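PDB 7CFA: R.Pab1 family restriction endonuclease from Campylobacter coli, which acts as a restriction DNA glycosylase, probably excising a base from its recognition sequence and opening the strand at the resulting abasic site. Local coordinates for residues Y55-A69 and F218-I232. The protein carries 2 engineered substitutions. Sequence-based numbering, arbitrary orientation.
Sequences YDMVAGKNDGNFIGA and FGILSNNHRYNVLQI. Engineered in segment 218-232: Asn228 (natural residue Asp).
The phenolic oxygen of Tyr55 sits between two side chains of one helix, His225 and Asn228, the latter an engineered replacement for aspartate. Tyr55 OH meets the imidazole edge of His225 at ND1, modelled 2.4 Å away, a hydrogen bond so short that its exact length is doubtful. The second bond is longer but nearly straight: Asn228 ND2 donates to Tyr55 OH across 3.3 Å at 165°, with the phenol oxygen almost in the amide plane of Asn228. With CG wedged between backbone N and carbonyl carbon (chi1 58°), the Tyr55 ring turns toward the helix, and its CD2/CE2 edge enters a T-shaped stack against one face of Phe218, the planes at 73°. Tyr55 CD1 lies 3.6 Å from Ile232 CD1, while its CE1 touches Asn228 CB. The other end of the Asn228 amide works on the returning chain, where OD1 accepts from Ala69 N at 2.8 Å, in the carbonyl plane. Helix 223-237 thus packs beside a small antiparallel sheet, in which strand 73-76 separates 56-58 from 66-67, apart from the larger sheet that probably forms the half-pipe of this family. A classic beta bulge interrupts the edge strand where Asn65 and Phe66 pair together with Lys74. Phe66 lies across the helix surface, CD1 on Gln231 CB and CE2 3.6 Å from Ile232 CG1. One turn back toward the helix start, the ring of Tyr227 meets residues 67-69, with Ile67 O near its edge and Tyr227 CD2 3.7 Å from Ala69 CB. Ser222 caps the helix start, its OG accepting from His225 N at 3.2 Å.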
# COMPACT_ATOMS: atom_id res chain seq x y z
N TYR A 55 -19.36 1.42 -7.24
CA TYR A 55 -20.56 1.49 -8.06
C TYR A 55 -21.54 0.35 -7.81
O TYR A 55 -22.63 0.37 -8.38
CB TYR A 55 -20.20 1.54 -9.55
CG TYR A 55 -19.37 0.38 -10.05
CD1 TYR A 55 -19.96 -0.85 -10.33
CD2 TYR A 55 -18.00 0.52 -10.27
CE1 TYR A 55 -19.21 -1.91 -10.79
CE2 TYR A 55 -17.24 -0.54 -10.73
CZ TYR A 55 -17.85 -1.75 -10.99
OH TYR A 55 -17.11 -2.82 -11.45
N ASP A 56 -21.18 -0.63 -6.99
CA ASP A 56 -22.12 -1.69 -6.66
C ASP A 56 -21.74 -2.30 -5.31
O ASP A 56 -20.72 -1.97 -4.71
CB ASP A 56 -22.16 -2.77 -7.75
CG ASP A 56 -20.82 -3.41 -8.00
OD1 ASP A 56 -19.84 -3.06 -7.31
OD2 ASP A 56 -20.73 -4.27 -8.90
N MET A 57 -22.59 -3.21 -4.85
CA MET A 57 -22.37 -3.92 -3.60
C MET A 57 -23.03 -5.29 -3.70
O MET A 57 -24.09 -5.42 -4.32
CB MET A 57 -22.93 -3.13 -2.40
CG MET A 57 -22.71 -3.82 -1.06
SD MET A 57 -22.96 -2.73 0.35
CE MET A 57 -24.62 -2.14 0.05
N VAL A 58 -22.38 -6.29 -3.11
CA VAL A 58 -22.94 -7.64 -3.11
C VAL A 58 -24.29 -7.62 -2.41
O VAL A 58 -24.42 -7.15 -1.28
CB VAL A 58 -21.97 -8.62 -2.45
CG1 VAL A 58 -22.61 -10.00 -2.34
CG2 VAL A 58 -20.67 -8.69 -3.24
N ALA A 59 -25.31 -8.13 -3.10
CA ALA A 59 -26.68 -8.11 -2.60
C ALA A 59 -27.10 -9.50 -2.14
O ALA A 59 -26.48 -10.51 -2.49
CB ALA A 59 -27.64 -7.60 -3.68
N GLY A 60 -28.16 -9.53 -1.35
CA GLY A 60 -28.75 -10.77 -0.91
C GLY A 60 -29.70 -11.34 -1.95
O GLY A 60 -29.74 -10.92 -3.10
N LYS A 61 -30.48 -12.33 -1.51
CA LYS A 61 -31.42 -13.00 -2.39
C LYS A 61 -32.66 -12.16 -2.70
O LYS A 61 -33.45 -12.55 -3.56
CB LYS A 61 -31.85 -14.33 -1.78
CG LYS A 61 -32.52 -14.20 -0.42
CD LYS A 61 -32.86 -15.56 0.17
CE LYS A 61 -33.54 -15.41 1.52
NZ LYS A 61 -33.88 -16.73 2.12
N ASN A 62 -32.85 -11.03 -2.02
CA ASN A 62 -34.06 -10.24 -2.17
C ASN A 62 -33.84 -8.83 -2.70
O ASN A 62 -34.79 -8.25 -3.24
CB ASN A 62 -34.80 -10.14 -0.83
CG ASN A 62 -35.25 -11.49 -0.31
OD1 ASN A 62 -35.69 -12.35 -1.08
ND2 ASN A 62 -35.14 -11.70 1.00
N ASP A 63 -32.63 -8.28 -2.58
CA ASP A 63 -32.37 -6.89 -2.95
C ASP A 63 -31.37 -6.78 -4.10
O ASP A 63 -30.67 -5.77 -4.22
CB ASP A 63 -31.89 -6.10 -1.74
CG ASP A 63 -30.68 -6.72 -1.08
OD1 ASP A 63 -30.25 -7.82 -1.51
OD2 ASP A 63 -30.15 -6.12 -0.12
N GLY A 64 -31.30 -7.80 -4.94
CA GLY A 64 -30.37 -7.77 -6.07
C GLY A 64 -30.93 -6.99 -7.25
O GLY A 64 -32.13 -7.01 -7.52
N ASN A 65 -30.04 -6.30 -7.95
CA ASN A 65 -30.40 -5.55 -9.15
C ASN A 65 -29.84 -6.15 -10.43
O ASN A 65 -30.48 -6.04 -11.48
CB ASN A 65 -29.93 -4.10 -9.04
CG ASN A 65 -30.66 -3.33 -7.95
OD1 ASN A 65 -30.04 -2.66 -7.13
ND2 ASN A 65 -31.98 -3.43 -7.94
N PHE A 66 -28.67 -6.78 -10.37
CA PHE A 66 -28.06 -7.40 -11.54
C PHE A 66 -27.07 -8.46 -11.06
O PHE A 66 -26.81 -8.59 -9.87
CB PHE A 66 -27.37 -6.36 -12.43
CG PHE A 66 -26.15 -5.74 -11.82
CD1 PHE A 66 -24.88 -6.23 -12.10
CD2 PHE A 66 -26.26 -4.66 -10.96
CE1 PHE A 66 -23.76 -5.66 -11.54
CE2 PHE A 66 -25.14 -4.08 -10.39
CZ PHE A 66 -23.89 -4.58 -10.69
N ILE A 67 -26.52 -9.20 -12.02
CA ILE A 67 -25.52 -10.22 -11.75
C ILE A 67 -24.20 -9.76 -12.37
O ILE A 67 -24.12 -9.54 -13.58
CB ILE A 67 -25.93 -11.59 -12.31
CG1 ILE A 67 -27.25 -12.04 -11.68
CG2 ILE A 67 -24.84 -12.62 -12.06
CD1 ILE A 67 -27.72 -13.40 -12.16
N GLY A 68 -23.17 -9.62 -11.53
CA GLY A 68 -21.90 -9.10 -11.97
C GLY A 68 -21.11 -10.07 -12.83
O GLY A 68 -21.52 -11.19 -13.12
N ALA A 69 -19.92 -9.60 -13.24
CA ALA A 69 -19.05 -10.42 -14.07
C ALA A 69 -18.52 -11.63 -13.31
O ALA A 69 -18.22 -12.66 -13.93
CB ALA A 69 -17.89 -9.58 -14.60
N PHE A 218 -14.89 4.03 -14.92
CA PHE A 218 -14.96 2.67 -14.39
C PHE A 218 -15.11 1.65 -15.51
O PHE A 218 -14.50 0.58 -15.47
CB PHE A 218 -16.12 2.54 -13.40
CG PHE A 218 -15.76 2.89 -11.98
CD1 PHE A 218 -14.97 2.04 -11.22
CD2 PHE A 218 -16.24 4.05 -11.40
CE1 PHE A 218 -14.65 2.35 -9.91
CE2 PHE A 218 -15.92 4.37 -10.09
CZ PHE A 218 -15.13 3.52 -9.35
N GLY A 219 -15.90 1.99 -16.54
CA GLY A 219 -16.18 1.05 -17.61
C GLY A 219 -14.98 0.67 -18.45
O GLY A 219 -15.03 -0.35 -19.15
N ILE A 220 -13.91 1.45 -18.40
CA ILE A 220 -12.69 1.14 -19.15
C ILE A 220 -11.58 0.62 -18.25
O ILE A 220 -10.45 0.46 -18.70
CB ILE A 220 -12.21 2.36 -19.96
CG1 ILE A 220 -11.60 3.41 -19.02
CG2 ILE A 220 -13.35 2.95 -20.76
CD1 ILE A 220 -10.93 4.55 -19.74
N LEU A 221 -11.89 0.35 -16.98
CA LEU A 221 -10.85 -0.11 -16.06
C LEU A 221 -10.42 -1.53 -16.40
O LEU A 221 -9.22 -1.82 -16.47
CB LEU A 221 -11.36 -0.02 -14.62
CG LEU A 221 -10.31 -0.03 -13.51
CD1 LEU A 221 -9.26 1.03 -13.77
CD2 LEU A 221 -10.98 0.19 -12.16
N SER A 222 -11.38 -2.42 -16.61
CA SER A 222 -11.10 -3.81 -16.97
C SER A 222 -12.33 -4.38 -17.66
O SER A 222 -13.36 -3.72 -17.78
CB SER A 222 -10.73 -4.63 -15.73
OG SER A 222 -11.85 -4.77 -14.87
N ASN A 223 -12.20 -5.62 -18.13
CA ASN A 223 -13.34 -6.29 -18.75
C ASN A 223 -14.44 -6.57 -17.74
O ASN A 223 -15.63 -6.43 -18.05
CB ASN A 223 -12.89 -7.58 -19.43
CG ASN A 223 -12.50 -7.37 -20.88
OD1 ASN A 223 -13.09 -6.54 -21.58
ND2 ASN A 223 -11.50 -8.11 -21.34
N ASN A 224 -14.07 -6.96 -16.52
CA ASN A 224 -15.07 -7.19 -15.48
C ASN A 224 -15.79 -5.89 -15.13
O ASN A 224 -17.02 -5.87 -15.00
CB ASN A 224 -14.43 -7.81 -14.24
CG ASN A 224 -13.96 -9.23 -14.48
OD1 ASN A 224 -14.42 -9.90 -15.40
ND2 ASN A 224 -13.04 -9.69 -13.64
N HIS A 225 -15.04 -4.80 -14.97
CA HIS A 225 -15.66 -3.50 -14.72
C HIS A 225 -16.52 -3.06 -15.91
O HIS A 225 -17.59 -2.48 -15.72
CB HIS A 225 -14.59 -2.45 -14.42
CG HIS A 225 -13.98 -2.58 -13.06
ND1 HIS A 225 -14.72 -2.53 -11.90
CD2 HIS A 225 -12.69 -2.76 -12.68
CE1 HIS A 225 -13.92 -2.67 -10.86
NE2 HIS A 225 -12.68 -2.81 -11.30
N ARG A 226 -16.05 -3.32 -17.13
CA ARG A 226 -16.85 -3.01 -18.31
C ARG A 226 -18.19 -3.74 -18.26
O ARG A 226 -19.24 -3.15 -18.50
CB ARG A 226 -16.09 -3.37 -19.58
CG ARG A 226 -16.80 -2.94 -20.86
CD ARG A 226 -16.69 -4.00 -21.94
NE ARG A 226 -15.30 -4.35 -22.24
CZ ARG A 226 -14.57 -3.78 -23.19
NH1 ARG A 226 -15.09 -2.82 -23.95
NH2 ARG A 226 -13.32 -4.17 -23.39
N TYR A 227 -18.15 -5.04 -17.94
CA TYR A 227 -19.38 -5.84 -17.89
C TYR A 227 -20.33 -5.32 -16.82
O TYR A 227 -21.53 -5.22 -17.05
CB TYR A 227 -19.03 -7.31 -17.64
CG TYR A 227 -20.22 -8.24 -17.59
CD1 TYR A 227 -20.66 -8.89 -18.73
CD2 TYR A 227 -20.89 -8.48 -16.40
CE1 TYR A 227 -21.75 -9.75 -18.69
CE2 TYR A 227 -21.97 -9.33 -16.34
CZ TYR A 227 -22.40 -9.97 -17.49
OH TYR A 227 -23.48 -10.82 -17.44
N ASN A 228 -19.80 -5.00 -15.63
CA ASN A 228 -20.66 -4.55 -14.54
C ASN A 228 -21.32 -3.22 -14.86
O ASN A 228 -22.52 -3.04 -14.63
CB ASN A 228 -19.85 -4.46 -13.25
CG ASN A 228 -19.40 -5.81 -12.74
OD1 ASN A 228 -19.93 -6.85 -13.15
ND2 ASN A 228 -18.41 -5.82 -11.86
N VAL A 229 -20.55 -2.26 -15.39
CA VAL A 229 -21.12 -0.96 -15.75
C VAL A 229 -22.19 -1.13 -16.82
O VAL A 229 -23.25 -0.49 -16.76
CB VAL A 229 -20.01 0.01 -16.19
CG1 VAL A 229 -20.62 1.29 -16.72
CG2 VAL A 229 -19.07 0.31 -15.03
N LEU A 230 -21.94 -1.99 -17.80
CA LEU A 230 -22.94 -2.23 -18.84
C LEU A 230 -24.21 -2.85 -18.26
O LEU A 230 -25.32 -2.53 -18.71
CB LEU A 230 -22.36 -3.12 -19.94
CG LEU A 230 -21.38 -2.42 -20.89
CD1 LEU A 230 -20.76 -3.40 -21.86
CD2 LEU A 230 -22.07 -1.29 -21.64
N GLN A 231 -24.07 -3.73 -17.26
CA GLN A 231 -25.26 -4.27 -16.60
C GLN A 231 -26.00 -3.18 -15.83
O GLN A 231 -27.23 -3.19 -15.76
CB GLN A 231 -24.86 -5.41 -15.66
CG GLN A 231 -24.31 -6.64 -16.36
CD GLN A 231 -25.37 -7.40 -17.13
OE1 GLN A 231 -26.53 -7.45 -16.72
NE2 GLN A 231 -24.99 -7.99 -18.25
N ILE A 232 -25.26 -2.24 -15.24
CA ILE A 232 -25.88 -1.16 -14.48
C ILE A 232 -26.61 -0.20 -15.41
O ILE A 232 -27.73 0.24 -15.11
CB ILE A 232 -24.82 -0.43 -13.63
CG1 ILE A 232 -24.31 -1.36 -12.53
CG2 ILE A 232 -25.37 0.87 -13.06
CD1 ILE A 232 -23.26 -0.73 -11.64